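Local coordinates for protein paenibacillus xanthan lyase (Paenibacillus, PDB 6F2P) that probably cleaves the polysaccharide xanthan as a lyase, with an alpha-helical N-terminal domain followed by beta-rich domains, at residues A133-V138 against G182-D187. Numbering follows the deposited sequence.
Sequences ALNDIV and GILNKD
L184 reaches from the last turn of helix 168-184 toward N135 and V138 of helix 123-141, and one methyl group makes most of the contact. The CA atoms of V138 and L184, the nearest pair, are 7.6 Å apart. CB of L184 points at the opposite helix but touches none of its atoms. CG, anti to the carbonyl carbon (chi1 -64°), continues the line and still stays 4.4 Å from V138 CG1. At the branch the two methyls part: CD2 remains 4.4 Å from V138 CG1, whereas CD1, anti to CA (chi2 178°), runs straight on as the tip. CD1 meets N135 O at 3.3 Å, N135 OD1 at 3.7 Å and V138 CG1 at 3.8 Å. On V138, CG1 is the methyl in contact. The tip is therefore bordered by a backbone carbonyl, an amide oxygen and a methyl group.

N135 has its own polar tie to the second helix, since ND2 donates to V177 O. M154 of helix 147-160 touches both N135 and N185, which brings that helix against both segments. Helix 168-184 closes with a Schellman motif, in which D187 N bonds to G182 O at 2.9 Å and K186 takes a positive phi. Both helices belong to the N-terminal helical domain of a family 8 polysaccharide lyase. The three touching residues are buried, and the L184 methyl meets N135 and V138 by van der Waals contact alone, so the two segments hold together non-directionally, while N135 ND2 supplies a directional bond between the helices.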
# COMPACT_ATOMS: atom_id res chain seq x y z
N ALA A 133 12.43 -27.99 -23.90
CA ALA A 133 11.66 -28.91 -24.73
C ALA A 133 12.48 -30.16 -25.02
O ALA A 133 11.95 -31.27 -25.07
CB ALA A 133 11.23 -28.21 -26.02
N LEU A 134 13.79 -29.98 -25.20
CA LEU A 134 14.69 -31.11 -25.39
C LEU A 134 14.72 -32.00 -24.14
O LEU A 134 14.69 -33.23 -24.26
CB LEU A 134 16.10 -30.63 -25.76
CG LEU A 134 17.15 -31.69 -26.07
CD1 LEU A 134 16.60 -32.76 -26.98
CD2 LEU A 134 18.39 -31.06 -26.69
N ASN A 135 14.77 -31.39 -22.95
CA ASN A 135 14.68 -32.13 -21.70
C ASN A 135 13.44 -33.01 -21.66
O ASN A 135 13.49 -34.17 -21.25
CB ASN A 135 14.64 -31.19 -20.50
CG ASN A 135 16.02 -30.82 -20.01
OD1 ASN A 135 16.98 -31.55 -20.24
ND2 ASN A 135 16.12 -29.67 -19.33
N ASP A 136 12.32 -32.44 -22.08
CA ASP A 136 11.06 -33.15 -22.01
C ASP A 136 11.02 -34.32 -22.98
O ASP A 136 10.59 -35.42 -22.62
CB ASP A 136 9.89 -32.19 -22.23
CG ASP A 136 9.74 -31.19 -21.10
OD1 ASP A 136 10.52 -31.28 -20.12
OD2 ASP A 136 8.84 -30.33 -21.18
N ILE A 137 11.48 -34.09 -24.21
CA ILE A 137 11.58 -35.15 -25.20
C ILE A 137 12.40 -36.30 -24.65
O ILE A 137 11.94 -37.44 -24.61
CB ILE A 137 12.23 -34.65 -26.49
CG1 ILE A 137 11.33 -33.61 -27.16
CG2 ILE A 137 12.50 -35.83 -27.45
CD1 ILE A 137 12.04 -32.81 -28.22
N VAL A 138 13.62 -35.99 -24.22
CA VAL A 138 14.52 -36.99 -23.67
C VAL A 138 13.89 -37.73 -22.48
O VAL A 138 14.11 -38.93 -22.31
CB VAL A 138 15.86 -36.37 -23.26
CG1 VAL A 138 16.74 -37.40 -22.55
CG2 VAL A 138 16.58 -35.83 -24.50
N GLY A 182 20.29 -32.43 -15.26
CA GLY A 182 21.02 -33.17 -14.25
C GLY A 182 20.42 -34.54 -13.98
O GLY A 182 21.13 -35.54 -13.94
N ILE A 183 19.10 -34.58 -13.81
CA ILE A 183 18.40 -35.84 -13.57
C ILE A 183 18.56 -36.80 -14.74
O ILE A 183 18.85 -37.99 -14.57
CB ILE A 183 16.91 -35.57 -13.33
CG1 ILE A 183 16.73 -34.84 -12.00
CG2 ILE A 183 16.12 -36.86 -13.37
CD1 ILE A 183 15.29 -34.62 -11.61
N LEU A 184 18.36 -36.28 -15.95
CA LEU A 184 18.48 -37.08 -17.16
C LEU A 184 19.91 -37.55 -17.37
O LEU A 184 20.13 -38.67 -17.84
CB LEU A 184 18.00 -36.29 -18.37
CG LEU A 184 16.52 -35.92 -18.38
CD1 LEU A 184 16.20 -35.11 -19.62
CD2 LEU A 184 15.64 -37.16 -18.28
N ASN A 185 20.88 -36.70 -17.03
CA ASN A 185 22.28 -37.02 -17.25
C ASN A 185 22.94 -37.67 -16.03
O ASN A 185 24.15 -37.90 -16.01
CB ASN A 185 23.08 -35.78 -17.65
CG ASN A 185 24.39 -36.13 -18.30
OD1 ASN A 185 24.47 -37.10 -19.05
ND2 ASN A 185 25.44 -35.37 -17.99
N LYS A 186 22.12 -37.97 -15.02
CA LYS A 186 22.59 -38.62 -13.79
C LYS A 186 23.79 -37.89 -13.17
O LYS A 186 24.83 -38.49 -12.88
CB LYS A 186 22.87 -40.11 -14.04
CG LYS A 186 21.64 -40.83 -14.57
CD LYS A 186 21.67 -42.35 -14.39
CE LYS A 186 20.32 -42.93 -14.78
NZ LYS A 186 20.12 -44.38 -14.46
N ASP A 187 23.63 -36.59 -12.98
CA ASP A 187 24.70 -35.71 -12.53
C ASP A 187 24.25 -35.00 -11.24
O ASP A 187 23.67 -33.91 -11.30
CB ASP A 187 24.98 -34.70 -13.64
CG ASP A 187 26.16 -33.80 -13.35
OD1 ASP A 187 26.64 -33.77 -12.19
OD2 ASP A 187 26.60 -33.09 -14.29